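PDB 6FOP: glycoside hydrolase family 81 from Clostridium thermocellum, which probably hydrolyses internal beta-1,3 linkages of glucans such as laminarin, as an enzyme of the cellulosome of this bacterium. Local coordinates for residues P310-Y315 against I653-S658; T683-N688 against H709-S714; N593-N598 against Y619-L624; A497-Q502 against P580-S585. All coordinates share one frame; numbering follows the deposited sequence.

Interaction 1. Residues P310-Y315 against I653-S658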
loop_
_atom_site.group_PDB
_atom_site.type_symbol
_atom_site.label_atom_id
_atom_site.label_comp_id
_atom_site.label_asym_id
_atom_site.label_seq_id
_atom_site.Cartn_x
_atom_site.Cartn_y
_atom_site.Cartn_z
ATOM N N PRO A 310 -26.727 -1.021 8.023
ATOM C CA PRO A 310 -27.939 -0.630 8.763
ATOM C C PRO A 310 -28.649 -1.843 9.381
ATOM O O PRO A 310 -28.204 -2.976 9.236
ATOM C CB PRO A 310 -28.802 0.019 7.674
ATOM C CG PRO A 310 -28.450 -0.718 6.461
ATOM C CD PRO A 310 -26.951 -0.968 6.564
ATOM N N ASP A 311 -29.747 -1.573 10.088
ATOM C CA ASP A 311 -30.548 -2.628 10.723
ATOM C C ASP A 311 -31.642 -3.060 9.773
ATOM O O ASP A 311 -32.793 -2.728 9.963
ATOM C CB ASP A 311 -31.118 -2.131 12.046
ATOM C CG ASP A 311 -31.901 -3.184 12.785
ATOM O OD1 ASP A 311 -31.833 -4.388 12.456
ATOM O OD2 ASP A 311 -32.588 -2.782 13.735
ATOM N N LYS A 312 -31.267 -3.814 8.749
ATOM C CA LYS A 312 -32.196 -4.247 7.705
ATOM C C LYS A 312 -32.193 -5.748 7.447
ATOM O O LYS A 312 -32.857 -6.216 6.541
ATOM C CB LYS A 312 -31.980 -3.472 6.396
ATOM C CG LYS A 312 -32.241 -1.988 6.524
ATOM C CD LYS A 312 -33.720 -1.684 6.765
ATOM C CE LYS A 312 -33.902 -0.195 6.987
ATOM N NZ LYS A 312 -35.313 0.179 7.343
ATOM N N GLY A 313 -31.497 -6.507 8.276
ATOM C CA GLY A 313 -31.270 -7.916 7.990
ATOM C C GLY A 313 -32.423 -8.841 8.297
ATOM O O GLY A 313 -33.312 -8.522 9.088
ATOM N N THR A 314 -32.354 -10.029 7.698
ATOM C CA THR A 314 -33.316 -11.102 7.910
ATOM C C THR A 314 -33.014 -11.958 9.146
ATOM O O THR A 314 -33.572 -13.058 9.289
ATOM C CB THR A 314 -33.359 -12.015 6.681
ATOM O OG1 THR A 314 -32.072 -12.595 6.472
ATOM C CG2 THR A 314 -33.784 -11.267 5.423
ATOM N N TYR A 315 -32.182 -11.460 10.049
ATOM C CA TYR A 315 -31.836 -12.186 11.285
ATOM C C TYR A 315 -33.014 -12.341 12.247
ATOM O O TYR A 315 -33.902 -11.490 12.311
ATOM C CB TYR A 315 -30.655 -11.523 12.040
ATOM C CG TYR A 315 -30.536 -10.035 11.869
ATOM C CD1 TYR A 315 -31.500 -9.141 12.337
ATOM C CD2 TYR A 315 -29.473 -9.511 11.179
ATOM C CE1 TYR A 315 -31.380 -7.766 12.135
ATOM C CE2 TYR A 315 -29.343 -8.154 10.956
ATOM C CZ TYR A 315 -30.292 -7.283 11.428
ATOM O OH TYR A 315 -30.163 -5.940 11.162
ATOM N N ILE A 653 -24.163 -11.002 6.985
ATOM C CA ILE A 653 -24.753 -11.924 6.027
ATOM C C ILE A 653 -26.249 -11.640 5.832
ATOM O O ILE A 653 -26.744 -11.582 4.698
ATOM C CB ILE A 653 -24.542 -13.378 6.484
ATOM C CG1 ILE A 653 -23.060 -13.761 6.412
ATOM C CG2 ILE A 653 -25.360 -14.327 5.627
ATOM C CD1 ILE A 653 -22.724 -15.066 7.098
ATOM N N CYS A 654 -26.959 -11.438 6.947
ATOM C CA CYS A 654 -28.422 -11.256 6.876
ATOM C C CYS A 654 -28.802 -9.892 6.299
ATOM O O CYS A 654 -29.848 -9.754 5.663
ATOM C CB CYS A 654 -29.057 -11.434 8.238
ATOM S SG CYS A 654 -28.995 -13.139 8.841
ATOM N N ASN A 655 -27.951 -8.859 6.501
ATOM C CA ASN A 655 -28.188 -7.595 5.805
ATOM C C ASN A 655 -28.029 -7.750 4.290
ATOM O O ASN A 655 -28.835 -7.219 3.519
ATOM C CB ASN A 655 -27.324 -6.470 6.345
ATOM C CG ASN A 655 -28.029 -5.695 7.449
ATOM O OD1 ASN A 655 -29.044 -5.038 7.204
ATOM N ND2 ASN A 655 -27.511 -5.789 8.666
ATOM N N LEU A 656 -26.995 -8.462 3.832
ATOM C CA LEU A 656 -26.873 -8.667 2.383
ATOM C C LEU A 656 -28.040 -9.481 1.813
ATOM O O LEU A 656 -28.514 -9.232 0.718
ATOM C CB LEU A 656 -25.523 -9.289 2.010
ATOM C CG LEU A 656 -24.310 -8.389 2.292
ATOM C CD1 LEU A 656 -23.022 -9.176 2.129
ATOM C CD2 LEU A 656 -24.315 -7.163 1.415
ATOM N N ASP A 657 -28.539 -10.416 2.627
ATOM C CA ASP A 657 -29.725 -11.210 2.288
ATOM C C ASP A 657 -30.958 -10.325 2.001
ATOM O O ASP A 657 -31.718 -10.596 1.067
ATOM C CB ASP A 657 -29.996 -12.211 3.426
ATOM C CG ASP A 657 -31.060 -13.243 3.080
ATOM O OD1 ASP A 657 -31.161 -13.730 1.925
ATOM O OD2 ASP A 657 -31.812 -13.593 3.996
ATOM N N SER A 658 -31.096 -9.237 2.772
ATOM C CA SER A 658 -32.191 -8.310 2.632
ATOM C C SER A 658 -31.948 -7.216 1.584
ATOM O O SER A 658 -32.828 -6.909 0.761
ATOM C CB SER A 658 -32.410 -7.654 3.997
ATOM O OG SER A 658 -33.432 -6.720 3.910
#
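Gly-313 and Asn-655 bring the two backbones together, their CA atoms 3.8 Å apart, where the irregular loop 310-315 lies against helix 646-659. The helix carbonyl Cys-654 O takes Thr-314 N at 3.2 Å. That donor stands above the carbonyl plane, while the helix's own Ser-658 N reaches the same oxygen from the opposite face. Helix side chains also hold the loop by polar atoms. Asn-655 OD1 accepts Lys-312 N at 3.0 Å, in the carbonyl plane and on a lone pair. Thr-314 OG1 donates to the anti lone pair of Asp-657 OD2 at 2.7 Å, and the two side chains cross at about a right angle. In one of its two conformers, Ser-658 OG, anti to its backbone N (chi1 178°), donates to Lys-312 O, also at 2.7 Å. Tyr-315 adds the apolar part. Its CD2 lies 3.5 Å from Cys-654 CB, with the sulfur oblique to the ring, and its hydroxyl turns back to Asp-311 OD1 within the loop. Lys-631 also bonds Thr-314 OG1. The loop before helix 317-329 is thus tied to the last helix of the chain. Backbone N-H and C=O groups of a loop without regular structure find their partners on that helix.

Interaction 2. Residues T683-N688 against H709-S714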
loop_
_atom_site.group_PDB
_atom_site.type_symbol
_atom_site.label_atom_id
_atom_site.label_comp_id
_atom_site.label_asym_id
_atom_site.label_seq_id
_atom_site.Cartn_x
_atom_site.Cartn_y
_atom_site.Cartn_z
ATOM N N THR A 683 -31.426 -0.393 -2.876
ATOM C CA THR A 683 -31.532 0.221 -1.561
ATOM C C THR A 683 -30.315 1.130 -1.375
ATOM O O THR A 683 -29.161 0.741 -1.649
ATOM C CB THR A 683 -31.646 -0.813 -0.423
ATOM O OG1 THR A 683 -32.829 -1.588 -0.620
ATOM C CG2 THR A 683 -31.718 -0.130 0.918
ATOM N N TYR A 684 -30.587 2.340 -0.923
ATOM C CA TYR A 684 -29.600 3.391 -0.788
ATOM C C TYR A 684 -29.388 3.652 0.693
ATOM O O TYR A 684 -30.371 3.836 1.434
ATOM C CB TYR A 684 -30.135 4.643 -1.470
ATOM C CG TYR A 684 -30.541 4.463 -2.911
ATOM C CD1 TYR A 684 -31.773 3.942 -3.251
ATOM C CD2 TYR A 684 -29.689 4.837 -3.946
ATOM C CE1 TYR A 684 -32.159 3.770 -4.558
ATOM C CE2 TYR A 684 -30.069 4.672 -5.271
ATOM C CZ TYR A 684 -31.300 4.131 -5.574
ATOM O OH TYR A 684 -31.703 3.976 -6.870
ATOM N N VAL A 685 -28.143 3.664 1.140
ATOM C CA VAL A 685 -27.809 3.871 2.540
ATOM C C VAL A 685 -26.840 5.034 2.624
ATOM O O VAL A 685 -25.839 5.062 1.896
ATOM C CB VAL A 685 -27.172 2.636 3.183
ATOM C CG1 VAL A 685 -26.934 2.867 4.672
ATOM C CG2 VAL A 685 -28.046 1.399 2.913
ATOM N N VAL A 686 -27.133 5.997 3.467
ATOM C CA VAL A 686 -26.265 7.156 3.690
ATOM C C VAL A 686 -26.017 7.326 5.187
ATOM O O VAL A 686 -26.942 7.179 5.992
ATOM C CB VAL A 686 -26.933 8.437 3.174
ATOM C CG1 VAL A 686 -26.128 9.680 3.521
ATOM C CG2 VAL A 686 -27.157 8.343 1.681
ATOM N N TYR A 687 -24.803 7.723 5.564
ATOM C CA TYR A 687 -24.546 8.199 6.902
ATOM C C TYR A 687 -24.151 9.663 6.819
ATOM O O TYR A 687 -23.239 10.032 6.062
ATOM C CB TYR A 687 -23.469 7.399 7.653
ATOM C CG TYR A 687 -23.441 7.840 9.101
ATOM C CD1 TYR A 687 -24.429 7.420 9.984
ATOM C CD2 TYR A 687 -22.531 8.764 9.572
ATOM C CE1 TYR A 687 -24.477 7.880 11.278
ATOM C CE2 TYR A 687 -22.581 9.226 10.886
ATOM C CZ TYR A 687 -23.558 8.771 11.737
ATOM O OH TYR A 687 -23.633 9.225 13.036
ATOM N N ASN A 688 -24.828 10.509 7.582
ATOM C CA ASN A 688 -24.477 11.921 7.711
ATOM C C ASN A 688 -23.775 12.136 9.029
ATOM O O ASN A 688 -24.422 12.143 10.077
ATOM C CB ASN A 688 -25.750 12.771 7.615
ATOM C CG ASN A 688 -25.498 14.259 7.735
ATOM O OD1 ASN A 688 -24.355 14.729 7.891
ATOM N ND2 ASN A 688 -26.584 15.022 7.656
ATOM N N HIS A 709 -25.995 13.584 12.044
ATOM C CA HIS A 709 -25.549 12.467 12.885
ATOM C C HIS A 709 -26.520 11.297 12.820
ATOM O O HIS A 709 -26.943 10.781 13.844
ATOM C CB HIS A 709 -25.303 12.921 14.320
ATOM C CG HIS A 709 -24.346 14.059 14.412
ATOM N ND1 HIS A 709 -23.021 13.941 14.057
ATOM C CD2 HIS A 709 -24.529 15.355 14.755
ATOM C CE1 HIS A 709 -22.419 15.103 14.218
ATOM N NE2 HIS A 709 -23.311 15.983 14.631
ATOM N N SER A 710 -26.833 10.863 11.606
ATOM C CA SER A 710 -27.711 9.733 11.445
ATOM C C SER A 710 -27.503 8.960 10.180
ATOM O O SER A 710 -26.957 9.472 9.175
ATOM C CB SER A 710 -29.150 10.192 11.482
ATOM O OG SER A 710 -29.494 10.821 10.269
ATOM N N MET A 711 -27.961 7.718 10.254
ATOM C CA MET A 711 -28.049 6.827 9.099
ATOM C C MET A 711 -29.457 6.865 8.535
ATOM O O MET A 711 -30.446 6.898 9.279
ATOM C CB MET A 711 -27.688 5.372 9.456
ATOM C CG MET A 711 -27.546 4.433 8.257
ATOM S SD MET A 711 -26.638 2.886 8.551
ATOM C CE MET A 711 -24.970 3.505 8.489
ATOM N N ALA A 712 -29.556 6.867 7.217
ATOM C CA ALA A 712 -30.839 6.778 6.520
ATOM C C ALA A 712 -30.773 5.702 5.465
ATOM O O ALA A 712 -29.726 5.502 4.836
ATOM C CB ALA A 712 -31.213 8.094 5.900
ATOM N N VAL A 713 -31.893 5.003 5.269
ATOM C CA VAL A 713 -32.038 3.946 4.294
ATOM C C VAL A 713 -33.314 4.186 3.510
ATOM O O VAL A 713 -34.385 4.451 4.101
ATOM C CB VAL A 713 -32.157 2.567 4.966
ATOM C CG1 VAL A 713 -32.234 1.451 3.934
ATOM C CG2 VAL A 713 -30.983 2.320 5.940
ATOM N N SER A 714 -33.233 4.057 2.196
ATOM C CA SER A 714 -34.418 4.170 1.330
ATOM C C SER A 714 -34.331 3.130 0.238
ATOM O O SER A 714 -33.282 2.973 -0.380
ATOM C CB SER A 714 -34.567 5.572 0.757
ATOM O OG SER A 714 -35.733 5.675 -0.069
HETATM O O HOH W 1 -21.974 11.288 13.708
HETATM O O HOH W 2 -25.382 8.268 14.778
#
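Tyr-687 lies with its ring against the start of the neighbouring strand. Its CG is anti to the backbone N (chi1 -171°). From there CD1 comes 3.4 Å from Ser-710 O, and Met-711 CB lies at the ring edge, 3.9 Å from CD1. Beyond the ring, two waters link the hydroxyl to His-709. One joins Tyr-687 OH to His-709 ND1, and the other donates to His-709 O. The far ring nitrogen of His-709 bonds Ser-691. On the same face of the sheet, Val-685 and Met-711 cross obliquely, with Val-685 CG1 3.9 Å from Met-711 SD in the conformer modelled here. The two strands run antiparallel, their axes 4.8 Å apart and at 165°. They form one edge of the four-stranded C-terminal sheet, in which 710-715 is an outermost strand. Hydrogen-bonded pairs are Tyr-684 with Ser-714, Val-686 with Ala-712 and Asn-688 with Ser-710. At the end of the pairing, His-709 and Ser-710 both face Asn-688, a G1 beta bulge, and Ser-710 N reaches Asn-688 O at 3.1 Å. The other face carries Tyr-684, Val-686 and Ala-712, which pack on strand 703-706. Tyr-684 holds Ser-714 O at its ring edge and gives its hydroxyl to Asp-700. Near the other end of the pairing, Thr-683 CG2 presses on Val-713 CG1 at 3.4 Å, tighter than usual contact.

Interaction 3. Residues N593-N598 against Y619-L624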
loop_
_atom_site.group_PDB
_atom_site.type_symbol
_atom_site.label_atom_id
_atom_site.label_comp_id
_atom_site.label_asym_id
_atom_site.label_seq_id
_atom_site.Cartn_x
_atom_site.Cartn_y
_atom_site.Cartn_z
ATOM N N ASN A 593 -19.094 -12.742 -9.789
ATOM C CA ASN A 593 -18.605 -13.980 -10.385
ATOM C C ASN A 593 -17.220 -14.337 -9.860
ATOM O O ASN A 593 -16.903 -15.512 -9.736
ATOM C CB ASN A 593 -18.628 -13.911 -11.916
ATOM C CG ASN A 593 -20.034 -13.748 -12.463
ATOM O OD1 ASN A 593 -20.305 -12.868 -13.281
ATOM N ND2 ASN A 593 -20.937 -14.590 -11.999
ATOM N N TYR A 594 -16.388 -13.321 -9.582
ATOM C CA TYR A 594 -15.077 -13.585 -8.996
ATOM C C TYR A 594 -15.226 -14.128 -7.572
ATOM O O TYR A 594 -14.479 -15.023 -7.175
ATOM C CB TYR A 594 -14.141 -12.355 -9.012
ATOM C CG TYR A 594 -12.789 -12.697 -8.411
ATOM C CD1 TYR A 594 -11.856 -13.451 -9.130
ATOM C CD2 TYR A 594 -12.469 -12.338 -7.099
ATOM C CE1 TYR A 594 -10.645 -13.832 -8.552
ATOM C CE2 TYR A 594 -11.263 -12.714 -6.514
ATOM C CZ TYR A 594 -10.337 -13.441 -7.266
ATOM O OH TYR A 594 -9.150 -13.818 -6.691
ATOM N N ILE A 595 -16.175 -13.594 -6.791
ATOM C CA ILE A 595 -16.418 -14.160 -5.444
ATOM C C ILE A 595 -16.643 -15.693 -5.562
ATOM O O ILE A 595 -16.030 -16.493 -4.858
ATOM C CB ILE A 595 -17.694 -13.542 -4.779
ATOM C CG1 ILE A 595 -17.604 -12.027 -4.525
ATOM C CG2 ILE A 595 -18.059 -14.299 -3.511
ATOM C CD1 ILE A 595 -16.647 -11.650 -3.448
ATOM N N LYS A 596 -17.512 -16.082 -6.488
ATOM C CA LYS A 596 -17.811 -17.498 -6.733
ATOM C C LYS A 596 -16.563 -18.284 -7.142
ATOM O O LYS A 596 -16.268 -19.315 -6.557
ATOM C CB LYS A 596 -18.928 -17.629 -7.773
ATOM C CG LYS A 596 -19.368 -19.066 -8.039
ATOM C CD LYS A 596 -19.803 -19.767 -6.760
ATOM C CE LYS A 596 -20.747 -20.948 -6.973
ATOM N NZ LYS A 596 -20.805 -21.870 -5.795
ATOM N N GLN A 597 -15.797 -17.759 -8.105
ATOM C CA GLN A 597 -14.578 -18.424 -8.571
ATOM C C GLN A 597 -13.537 -18.557 -7.465
ATOM O O GLN A 597 -12.838 -19.575 -7.362
ATOM C CB GLN A 597 -13.964 -17.660 -9.741
ATOM C CG GLN A 597 -14.737 -17.695 -11.042
ATOM C CD GLN A 597 -14.116 -16.786 -12.100
ATOM O OE1 GLN A 597 -13.664 -15.680 -11.814
ATOM N NE2 GLN A 597 -14.079 -17.260 -13.327
ATOM N N ASN A 598 -13.351 -17.470 -6.705
ATOM C CA ASN A 598 -12.359 -17.447 -5.623
ATOM C C ASN A 598 -12.730 -18.469 -4.546
ATOM O O ASN A 598 -11.897 -19.287 -4.111
ATOM C CB ASN A 598 -12.215 -16.006 -5.097
ATOM C CG ASN A 598 -11.279 -15.896 -3.925
ATOM O OD1 ASN A 598 -11.517 -16.461 -2.854
ATOM N ND2 ASN A 598 -10.209 -15.104 -4.092
ATOM N N TYR A 619 -17.963 -17.262 4.782
ATOM C CA TYR A 619 -19.383 -17.056 4.471
ATOM C C TYR A 619 -19.753 -15.575 4.366
ATOM O O TYR A 619 -20.636 -15.224 3.566
ATOM C CB TYR A 619 -20.284 -17.783 5.464
ATOM C CG TYR A 619 -20.118 -19.290 5.514
ATOM C CD1 TYR A 619 -19.655 -20.012 4.419
ATOM C CD2 TYR A 619 -20.445 -19.988 6.659
ATOM C CE1 TYR A 619 -19.537 -21.392 4.450
ATOM C CE2 TYR A 619 -20.313 -21.369 6.709
ATOM C CZ TYR A 619 -19.829 -22.065 5.625
ATOM O OH TYR A 619 -19.717 -23.434 5.664
ATOM N N MET A 620 -19.063 -14.690 5.101
ATOM C CA MET A 620 -19.225 -13.250 4.867
ATOM C C MET A 620 -18.801 -12.865 3.455
ATOM O O MET A 620 -19.474 -12.067 2.782
ATOM C CB MET A 620 -18.441 -12.446 5.878
ATOM C CG MET A 620 -19.049 -12.487 7.270
ATOM S SD MET A 620 -18.180 -11.310 8.337
ATOM C CE MET A 620 -16.642 -12.152 8.653
ATOM N N TYR A 621 -17.709 -13.486 2.974
ATOM C CA TYR A 621 -17.225 -13.254 1.618
ATOM C C TYR A 621 -18.210 -13.798 0.574
ATOM O O TYR A 621 -18.608 -13.090 -0.362
ATOM C CB TYR A 621 -15.878 -13.939 1.466
ATOM C CG TYR A 621 -15.241 -13.774 0.121
ATOM C CD1 TYR A 621 -14.674 -12.545 -0.247
ATOM C CD2 TYR A 621 -15.126 -14.845 -0.761
ATOM C CE1 TYR A 621 -14.081 -12.382 -1.484
ATOM C CE2 TYR A 621 -14.506 -14.685 -1.993
ATOM C CZ TYR A 621 -13.989 -13.451 -2.354
ATOM O OH TYR A 621 -13.351 -13.315 -3.588
ATOM N N TYR A 622 -18.674 -15.041 0.804
ATOM C CA TYR A 622 -19.565 -15.712 -0.145
ATOM C C TYR A 622 -20.911 -14.990 -0.228
ATOM O O TYR A 622 -21.575 -15.038 -1.277
ATOM C CB TYR A 622 -19.782 -17.188 0.206
ATOM C CG TYR A 622 -20.393 -17.982 -0.913
ATOM C CD1 TYR A 622 -19.671 -18.271 -2.066
ATOM C CD2 TYR A 622 -21.675 -18.496 -0.801
ATOM C CE1 TYR A 622 -20.233 -18.983 -3.105
ATOM C CE2 TYR A 622 -22.246 -19.217 -1.846
ATOM C CZ TYR A 622 -21.507 -19.492 -2.976
ATOM O OH TYR A 622 -22.060 -20.219 -4.008
ATOM N N ALA A 623 -21.306 -14.316 0.867
ATOM C CA ALA A 623 -22.524 -13.512 0.868
ATOM C C ALA A 623 -22.495 -12.345 -0.131
ATOM O O ALA A 623 -23.549 -11.801 -0.436
ATOM C CB ALA A 623 -22.802 -12.978 2.263
ATOM N N LEU A 624 -21.309 -12.005 -0.673
ATOM C CA LEU A 624 -21.208 -11.031 -1.756
ATOM C C LEU A 624 -21.508 -11.632 -3.136
ATOM O O LEU A 624 -21.505 -10.908 -4.150
ATOM C CB LEU A 624 -19.853 -10.343 -1.733
ATOM C CG LEU A 624 -19.578 -9.533 -0.470
ATOM C CD1 LEU A 624 -18.095 -9.212 -0.320
ATOM C CD2 LEU A 624 -20.417 -8.256 -0.450
#
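Ile-595 and Tyr-621 meet tip to tip through different first torsions. In Ile-595, CG1 is anti to the carbonyl carbon (chi1 -63°), and a second turn at chi2 (-70°) swings CD1 out to the ring. In Tyr-621, CG is anti to the backbone N (chi1 -179°), which points CG toward helix 592-606. CD1 of Ile-595 then sits over one face of the tyrosine ring, 3.7 Å from its centroid. This is a CH-pi contact, offset toward the rim, with CD1 3.3 Å from Tyr-621 CE1. The same methyl also touches Leu-624, with CD1 3.9 Å from Leu-624 CB. Ile-595 CG2 lies nearer the backbone, 3.4 Å from Tyr-621 O.

The tip of Tyr-621 ends against Asn-598 and Tyr-594. Its OH is 3.3 Å from Asn-598 CB and 3.6 Å from Tyr-594 CE2. The side chains of Asn-598 and Tyr-621 cross at about a right angle, and Asn-598 ND2 donates to Tyr-594 OH in the amide plane. Asn-598 OD1 takes His-574 ND1, while Tyr-594 OH also bonds Asn-550 O. Phe-578 stacks on Tyr-621.

A polar bond lies apart from this cluster. Lys-596 bends at its second torsion, and NZ reaches Tyr-622 OH at 2.7 Å, at the edge of that ring. Glu-600 makes a salt bridge to the same ammonium group.

The contact is buried helix-to-helix packing within the mainly helical catalytic domain, consistent with the (alpha/alpha)6 barrel of family 81. Asn-598 also places it in the second shell of the nickel site, because His-574 is one of the nickel ligands.

Interaction 4. Residues A497-Q502 against P580-S585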
loop_
_atom_site.group_PDB
_atom_site.type_symbol
_atom_site.label_atom_id
_atom_site.label_comp_id
_atom_site.label_asym_id
_atom_site.label_seq_id
_atom_site.Cartn_x
_atom_site.Cartn_y
_atom_site.Cartn_z
ATOM N N ALA A 497 -4.473 -3.335 5.423
ATOM C CA ALA A 497 -4.071 -1.994 4.987
ATOM C C ALA A 497 -5.344 -1.154 4.767
ATOM O O ALA A 497 -5.481 -0.032 5.267
ATOM C CB ALA A 497 -3.255 -2.084 3.702
ATOM N N ILE A 498 -6.306 -1.727 4.056
ATOM C CA ILE A 498 -7.560 -1.033 3.752
ATOM C C ILE A 498 -8.373 -0.712 5.008
ATOM O O ILE A 498 -9.038 0.328 5.061
ATOM C CB ILE A 498 -8.350 -1.818 2.681
ATOM C CG1 ILE A 498 -7.657 -1.661 1.309
ATOM C CG2 ILE A 498 -9.821 -1.423 2.626
ATOM C CD1 ILE A 498 -8.031 -2.745 0.310
ATOM N N ASN A 499 -8.278 -1.563 6.032
ATOM C CA ASN A 499 -8.912 -1.262 7.313
ATOM C C ASN A 499 -8.388 0.049 7.882
ATOM O O ASN A 499 -9.162 0.864 8.424
ATOM C CB ASN A 499 -8.632 -2.388 8.290
ATOM C CG ASN A 499 -9.323 -2.210 9.630
ATOM O OD1 ASN A 499 -10.537 -1.969 9.699
ATOM N ND2 ASN A 499 -8.561 -2.360 10.698
ATOM N N ALA A 500 -7.069 0.272 7.801
ATOM C CA ALA A 500 -6.531 1.549 8.286
ATOM C C ALA A 500 -7.073 2.711 7.464
ATOM O O ALA A 500 -7.423 3.769 7.995
ATOM C CB ALA A 500 -5.021 1.543 8.253
ATOM N N TRP A 501 -7.146 2.536 6.155
ATOM C CA TRP A 501 -7.554 3.621 5.292
ATOM C C TRP A 501 -9.008 3.997 5.471
ATOM O O TRP A 501 -9.342 5.196 5.575
ATOM C CB TRP A 501 -7.235 3.319 3.835
ATOM C CG TRP A 501 -5.825 2.911 3.547
ATOM C CD1 TRP A 501 -5.449 2.142 2.506
ATOM C CD2 TRP A 501 -4.608 3.186 4.298
ATOM N NE1 TRP A 501 -4.089 1.968 2.501
ATOM C CE2 TRP A 501 -3.543 2.575 3.592
ATOM C CE3 TRP A 501 -4.314 3.876 5.476
ATOM C CZ2 TRP A 501 -2.217 2.645 4.027
ATOM C CZ3 TRP A 501 -2.983 3.948 5.906
ATOM C CH2 TRP A 501 -1.955 3.343 5.176
ATOM N N GLN A 502 -9.875 2.992 5.586
ATOM C CA GLN A 502 -11.300 3.291 5.875
ATOM C C GLN A 502 -11.469 3.987 7.210
ATOM O O GLN A 502 -12.297 4.876 7.350
ATOM C CB GLN A 502 -12.190 2.055 5.722
ATOM C CG GLN A 502 -12.013 0.963 6.779
ATOM C CD GLN A 502 -12.908 1.118 7.978
ATOM O OE1 GLN A 502 -14.006 1.661 7.895
ATOM N NE2 GLN A 502 -12.446 0.581 9.099
ATOM N N PRO A 580 -9.859 -7.672 8.166
ATOM C CA PRO A 580 -11.176 -7.635 8.794
ATOM C C PRO A 580 -12.242 -7.172 7.806
ATOM O O PRO A 580 -12.038 -6.233 7.046
ATOM C CB PRO A 580 -10.997 -6.613 9.910
ATOM C CG PRO A 580 -9.981 -5.660 9.348
ATOM C CD PRO A 580 -9.049 -6.493 8.511
ATOM N N ILE A 581 -13.398 -7.817 7.858
ATOM C CA ILE A 581 -14.520 -7.401 7.034
ATOM C C ILE A 581 -15.267 -6.292 7.777
ATOM O O ILE A 581 -15.815 -6.529 8.845
ATOM C CB ILE A 581 -15.405 -8.609 6.637
ATOM C CG1 ILE A 581 -14.567 -9.644 5.844
ATOM C CG2 ILE A 581 -16.573 -8.156 5.792
ATOM C CD1 ILE A 581 -15.319 -10.910 5.472
ATOM N N THR A 582 -15.272 -5.082 7.206
ATOM C CA THR A 582 -15.964 -3.924 7.772
ATOM C C THR A 582 -16.980 -3.450 6.736
ATOM O O THR A 582 -17.042 -3.970 5.620
ATOM C CB THR A 582 -15.017 -2.758 8.133
ATOM O OG1 THR A 582 -14.652 -2.018 6.962
ATOM C CG2 THR A 582 -13.764 -3.247 8.885
ATOM N N ALA A 583 -17.725 -2.405 7.065
ATOM C CA ALA A 583 -18.647 -1.839 6.081
ATOM C C ALA A 583 -17.952 -1.021 4.995
ATOM O O ALA A 583 -18.619 -0.378 4.188
ATOM C CB ALA A 583 -19.715 -1.012 6.786
ATOM N N ALA A 584 -16.628 -1.032 5.002
ATOM C CA ALA A 584 -15.817 -0.567 3.882
ATOM C C ALA A 584 -15.339 -1.717 3.002
ATOM O O ALA A 584 -14.595 -1.484 2.056
ATOM C CB ALA A 584 -14.659 0.272 4.397
ATOM N N SER A 585 -15.773 -2.951 3.282
ATOM C CA SER A 585 -15.258 -4.130 2.575
ATOM C C SER A 585 -16.105 -4.569 1.401
ATOM O O SER A 585 -15.841 -5.612 0.800
ATOM C CB SER A 585 -15.046 -5.306 3.521
ATOM O OG SER A 585 -14.077 -5.031 4.511
#
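Van der Waals contacts join Asn-499 and Gln-502 of helix 494-511 to Pro-580, Thr-582 and Ala-584 of the loop. Closest is Gln-502 CB on Ala-584 CB, at 3.3 Å. Pro-580 brings its CG up to the amide of Asn-499, 3.5 Å from Asn-499 CG, and the two side chains cross at about a right angle. Asn-499 CG is anti to the backbone N (chi1 -176°), which carries the amide to the loop. There its OD1 lies 3.6 Å from Thr-582 CG2. Gln-502 and Thr-582 meet tip to tip, with Gln-502 CD 3.7 Å from Thr-582 OG1.

Hydrogen bonds stay within each partner. On the helix, Gln-502 folds back, bent at its second torsion, and NE2 donates to Asn-499 OD1 at 3.2 Å. The donor stands above the carbonyl plane. In the loop, Thr-582 OG1 accepts Ala-584 N at 3.0 Å, forming an ST turn, and Ser-585 OG takes Thr-582 N at 2.9 Å. A type I beta turn runs over the same residues, from Thr-582 to Ser-585. A cis peptide precedes Pro-580.

Around the contact, Tyr-422 of helix 416-433 touches both Asn-499 and Pro-580, and Tyr-524 bonds Ala-584 O. The contact thus sets a loop of the family 81 catalytic domain against one of its helices. Each side meets some of its polar needs internally. No hydrogen bond crosses the contact, so it depends on van der Waals packing.

Overall arrangement
The contacts form a chain, from interaction 2 to 1 to 3 to 4. The loop of interaction 1 touches interaction 2, where Pro-310 CB lies 3.6 Å from Val-713 CG2, so the C-terminal sheet packs on the loop before helix 317-329. Its helix touches interaction 3 through Leu-656 CD1, 3.8 Å from Leu-624 CD2. Interaction 3 in turn meets interaction 4, where Met-620 packs on Ile-581 in the conformers given. Interactions 2 and 3 do not touch, their centres about 25 Å apart. Along the chain, interactions 3 and 4 lie inside the loop closed by interaction 1. The side chain of Asn-598 is about 6 Å from the nickel ion, and that of Cys-654 about 10 Å.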